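Local atomic coordinates of L-amino acid deaminase (Proteus vulgaris, PDB entry 5I39), a protein that binds FAD and, as a membrane-bound flavoprotein oxidoreductase, probably oxidises L-amino acids to the corresponding keto acids. Residues A83-M88 with G176-S181; L95-K100 with I149-R154. All coordinates share one frame; numbering follows the deposited sequence.

Contact 1: residues A83-M88 with G176-S181; sequences AISYKM and GFEEDS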
# COMPACT_ATOMS: atom_id res chain seq x y z
N ALA A 83 5.46 5.32 -3.04
CA ALA A 83 4.46 5.13 -4.09
C ALA A 83 5.17 5.31 -5.41
O ALA A 83 5.49 6.43 -5.82
CB ALA A 83 3.31 6.12 -3.93
N ILE A 84 5.45 4.18 -6.07
CA ILE A 84 6.32 4.18 -7.25
C ILE A 84 5.71 3.36 -8.38
O ILE A 84 4.98 2.39 -8.14
CB ILE A 84 7.76 3.68 -6.93
CG1 ILE A 84 7.81 2.16 -6.65
CG2 ILE A 84 8.33 4.47 -5.76
CD1 ILE A 84 9.22 1.61 -6.50
N SER A 85 6.03 3.76 -9.61
CA SER A 85 5.78 2.94 -10.79
C SER A 85 7.05 2.31 -11.36
O SER A 85 6.97 1.55 -12.31
CB SER A 85 5.11 3.77 -11.88
OG SER A 85 5.97 4.80 -12.34
N TYR A 86 8.21 2.60 -10.76
CA TYR A 86 9.51 2.18 -11.30
C TYR A 86 9.58 0.67 -11.52
O TYR A 86 9.30 -0.09 -10.60
CB TYR A 86 10.65 2.61 -10.36
CG TYR A 86 12.01 2.76 -11.01
CD1 TYR A 86 12.20 3.70 -12.02
CD2 TYR A 86 13.11 2.03 -10.57
CE1 TYR A 86 13.45 3.87 -12.61
CE2 TYR A 86 14.36 2.20 -11.15
CZ TYR A 86 14.52 3.12 -12.17
OH TYR A 86 15.75 3.30 -12.73
N LYS A 87 9.95 0.28 -12.74
CA LYS A 87 10.09 -1.12 -13.17
C LYS A 87 8.78 -1.93 -13.19
O LYS A 87 8.81 -3.14 -13.38
CB LYS A 87 11.15 -1.87 -12.34
CG LYS A 87 12.58 -1.42 -12.58
CD LYS A 87 13.54 -2.33 -11.82
CE LYS A 87 14.98 -2.11 -12.22
NZ LYS A 87 15.91 -3.03 -11.51
N MSE A 88 7.63 -1.28 -13.01
CA MSE A 88 6.38 -2.05 -12.99
C MSE A 88 6.12 -2.60 -14.37
O MSE A 88 6.28 -1.89 -15.36
CB MSE A 88 5.17 -1.24 -12.54
CG MSE A 88 5.23 -0.84 -11.06
SE MSE A 88 5.18 -2.37 -9.84
CE MSE A 88 6.72 -1.83 -8.74
N GLY A 176 18.28 6.18 -12.11
CA GLY A 176 16.91 6.38 -12.56
C GLY A 176 16.18 7.24 -11.55
O GLY A 176 16.15 6.92 -10.37
N PHE A 177 15.58 8.32 -12.04
CA PHE A 177 14.91 9.31 -11.20
C PHE A 177 13.42 9.31 -11.51
O PHE A 177 13.00 9.76 -12.57
CB PHE A 177 15.50 10.70 -11.48
CG PHE A 177 14.96 11.83 -10.62
CD1 PHE A 177 14.63 11.65 -9.27
CD2 PHE A 177 14.85 13.10 -11.16
CE1 PHE A 177 14.18 12.72 -8.51
CE2 PHE A 177 14.41 14.17 -10.40
CZ PHE A 177 14.07 13.98 -9.07
N GLU A 178 12.63 8.78 -10.58
CA GLU A 178 11.18 8.87 -10.68
C GLU A 178 10.84 10.16 -9.96
O GLU A 178 10.67 10.19 -8.73
CB GLU A 178 10.51 7.66 -10.05
CG GLU A 178 8.99 7.69 -10.12
CD GLU A 178 8.32 6.38 -9.77
OE1 GLU A 178 8.94 5.31 -9.90
OE2 GLU A 178 7.12 6.43 -9.39
N GLU A 179 10.79 11.25 -10.72
CA GLU A 179 10.73 12.59 -10.12
C GLU A 179 9.48 12.80 -9.28
O GLU A 179 9.51 13.53 -8.29
CB GLU A 179 10.85 13.68 -11.19
CG GLU A 179 10.86 15.09 -10.58
CD GLU A 179 11.43 16.17 -11.48
OE1 GLU A 179 11.45 16.00 -12.71
OE2 GLU A 179 11.83 17.23 -10.95
N ASP A 180 8.38 12.17 -9.69
CA ASP A 180 7.11 12.31 -8.99
C ASP A 180 6.77 11.13 -8.08
O ASP A 180 5.61 10.92 -7.76
CB ASP A 180 5.98 12.55 -10.00
CG ASP A 180 5.68 11.33 -10.83
OD1 ASP A 180 6.58 10.47 -11.01
OD2 ASP A 180 4.53 11.23 -11.30
N SER A 181 7.77 10.37 -7.64
CA SER A 181 7.50 9.29 -6.69
C SER A 181 6.82 9.87 -5.45
O SER A 181 7.12 11.00 -5.03
CB SER A 181 8.77 8.57 -6.27
OG SER A 181 9.58 9.40 -5.46
O HOH W 1 8.71 5.13 -12.69
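E178 pushes its carboxylate against the backbone of I84, S85 and Y86, and this is where the contact is tight. With CG anti to the backbone N (chi1 -180°) and the chain extended beyond it, the acid spans the gap from its strand. E178 OE2 accepts the amide of S85 through its syn lone pair, at 2.9 Å from S85 N and 163° at the hydrogen. E178 OE2 also lies 3.2 Å from I84 CA and forms a salt bridge with K100. E178 OE1 comes within 3.2 Å of Y86 CB, and a water that bonds S85 OG donates a weak hydrogen bond to E178 OE1. The loop that donates this amide follows strand 82-83, part of the large mixed sheet of this FAD-dependent oxidoreductase, and makes a type II turn from S85 to M88; E178 itself starts a type I turn ending at S181. At the S181 end A83 O approaches S181 CA to 3.6 Å, but the side chains pack more loosely, I84 CG2 standing 4.2 Å from S181 CB. At the other end Y86 OH lies 3.3 Å from G176 CA, and G176 has no side chain there. Beyond Y86, K87 is exposed to solvent and forms a salt bridge with D130.

Contact 2: residues L95-K100 with I149-R154; sequences LHHLGK and IPFKTR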
# COMPACT_ATOMS: atom_id res chain seq x y z
N LEU A 95 -2.00 0.94 -12.92
CA LEU A 95 -2.49 0.87 -11.55
C LEU A 95 -1.64 1.76 -10.62
O LEU A 95 -2.17 2.49 -9.78
CB LEU A 95 -2.48 -0.58 -11.09
CG LEU A 95 -3.19 -0.92 -9.78
CD1 LEU A 95 -4.70 -0.76 -9.91
CD2 LEU A 95 -2.86 -2.34 -9.38
N HIS A 96 -0.33 1.73 -10.82
CA HIS A 96 0.60 2.56 -10.05
C HIS A 96 0.66 4.02 -10.50
O HIS A 96 0.72 4.92 -9.67
CB HIS A 96 1.98 1.94 -10.07
CG HIS A 96 2.07 0.70 -9.25
ND1 HIS A 96 3.10 0.47 -8.36
CD2 HIS A 96 1.24 -0.36 -9.14
CE1 HIS A 96 2.90 -0.69 -7.76
NE2 HIS A 96 1.78 -1.21 -8.21
N HIS A 97 0.64 4.23 -11.81
CA HIS A 97 0.72 5.57 -12.40
C HIS A 97 -0.51 6.39 -12.00
O HIS A 97 -0.39 7.53 -11.54
CB HIS A 97 0.83 5.40 -13.91
CG HIS A 97 1.09 6.65 -14.67
ND1 HIS A 97 2.27 7.36 -14.57
CD2 HIS A 97 0.35 7.28 -15.62
CE1 HIS A 97 2.22 8.39 -15.41
NE2 HIS A 97 1.07 8.36 -16.05
N LEU A 98 -1.69 5.80 -12.16
CA LEU A 98 -2.94 6.42 -11.72
C LEU A 98 -3.06 6.46 -10.20
O LEU A 98 -3.61 7.41 -9.65
CB LEU A 98 -4.16 5.72 -12.33
CG LEU A 98 -4.55 6.09 -13.77
CD1 LEU A 98 -3.44 5.83 -14.77
CD2 LEU A 98 -5.80 5.32 -14.16
N GLY A 99 -2.55 5.44 -9.52
CA GLY A 99 -2.54 5.43 -8.06
C GLY A 99 -1.83 6.64 -7.49
O GLY A 99 -2.36 7.34 -6.62
N LYS A 100 -0.63 6.91 -7.99
CA LYS A 100 0.12 8.10 -7.59
C LYS A 100 -0.65 9.39 -7.88
O LYS A 100 -0.70 10.29 -7.06
CB LYS A 100 1.46 8.17 -8.32
CG LYS A 100 2.49 7.15 -7.88
CD LYS A 100 3.57 6.94 -8.94
CE LYS A 100 4.23 8.23 -9.36
NZ LYS A 100 5.20 7.97 -10.46
N ILE A 149 -1.89 11.33 -18.03
CA ILE A 149 -1.12 11.76 -16.86
C ILE A 149 0.36 11.71 -17.27
O ILE A 149 0.84 10.64 -17.66
CB ILE A 149 -1.36 10.83 -15.65
CG1 ILE A 149 -2.82 10.92 -15.20
CG2 ILE A 149 -0.44 11.19 -14.49
CD1 ILE A 149 -3.28 9.71 -14.41
N PRO A 150 1.09 12.85 -17.20
CA PRO A 150 2.48 12.83 -17.67
C PRO A 150 3.39 11.86 -16.91
O PRO A 150 3.29 11.76 -15.68
CB PRO A 150 2.93 14.28 -17.47
CG PRO A 150 1.67 15.06 -17.65
CD PRO A 150 0.62 14.23 -16.98
N PHE A 151 4.27 11.19 -17.64
CA PHE A 151 5.27 10.28 -17.10
C PHE A 151 6.49 11.11 -16.75
O PHE A 151 6.91 11.96 -17.54
CB PHE A 151 5.58 9.26 -18.20
CG PHE A 151 6.52 8.14 -17.81
CD1 PHE A 151 6.36 7.42 -16.62
CD2 PHE A 151 7.51 7.72 -18.70
CE1 PHE A 151 7.21 6.37 -16.31
CE2 PHE A 151 8.35 6.67 -18.40
CZ PHE A 151 8.20 5.98 -17.20
N LYS A 152 7.06 10.89 -15.56
CA LYS A 152 8.13 11.76 -15.03
C LYS A 152 9.37 11.00 -14.55
O LYS A 152 10.11 11.49 -13.69
CB LYS A 152 7.56 12.67 -13.93
CG LYS A 152 6.45 13.57 -14.44
CD LYS A 152 6.36 14.92 -13.73
CE LYS A 152 5.51 15.91 -14.53
NZ LYS A 152 6.31 16.89 -15.31
N THR A 153 9.63 9.85 -15.16
CA THR A 153 10.78 9.02 -14.81
C THR A 153 11.83 9.12 -15.91
O THR A 153 11.51 8.99 -17.09
CB THR A 153 10.34 7.58 -14.61
OG1 THR A 153 9.35 7.57 -13.57
CG2 THR A 153 11.50 6.69 -14.19
N ARG A 154 13.08 9.32 -15.50
CA ARG A 154 14.15 9.56 -16.46
C ARG A 154 15.51 9.32 -15.81
O ARG A 154 15.64 9.35 -14.58
CB ARG A 154 14.06 10.98 -17.01
CG ARG A 154 14.12 12.07 -15.96
CD ARG A 154 13.75 13.44 -16.52
NE ARG A 154 13.56 14.37 -15.42
CZ ARG A 154 14.54 15.01 -14.77
NH1 ARG A 154 15.81 14.91 -15.15
NH2 ARG A 154 14.23 15.79 -13.74
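I149 meets the helix through both its carbonyl and its side chain. Its O accepts a hydrogen bond from the imidazole of H97, with H97 NE2 2.8 Å from I149 O and 154° at the hydrogen, which places a proton on that nitrogen. The oxygen lies practically in the plane of the ring, whereas the donor stands above the carbonyl plane, 48° out of it. In H97, CG is anti to the backbone N (chi1 -172°), beside the carbonyl carbon. The I149 side chain slides past the ring in the opposite sense, its CB 3.5 Å from H97 NE2 and its CG2 also close to that nitrogen. Farther out, I149 CD1 packs 3.9 Å from L98 CG and equally near L98 CD1, so the branched chain spans two successive helix residues.

At P150 the carbonyl, not the pyrrolidine, does the touching: P150 O lies 3.5 Å from H97 CE1, at the ring edge. Next, F151 CA lies 4.0 Å from H97 CE1, nearer than the F151 ring, whose CD1 is at 4.4 Å. From K152 onward the chain parts from the helix, K152 bonding the backbone of E179. T153 and R154 open strand 153-156, which pairs antiparallel with strand 175-178.

The contact thus joins helix 90-103 to the loop that feeds the edge of the large mixed sheet. H97 also meets the ring of F93 one turn earlier, and L98 rests on V382 of helix 376-392. F151 packs on I138 and R141 of helix 128-143, which T153 also touches through I138.

In the fold
The centres of contacts 1 and 2 lie about 8 Å apart. Along the chain the order is 83-88, 95-100, 149-154 and 176-181, so contact 2 falls within the span that contact 1 closes. Helix 90-103 follows directly on the loop of contact 1, while strands 153-156 and 175-178 are neighbours in the large mixed sheet. Two polar links join the contacts: K100 NZ reaches E178 OE2 at 2.7 Å, and H96 ND1 probably bonds I84 O. Together they tie helix 90-103 and the loop before it to this sheet, at a place where the side chain of A83 lies about 6 Å from the bound FAD.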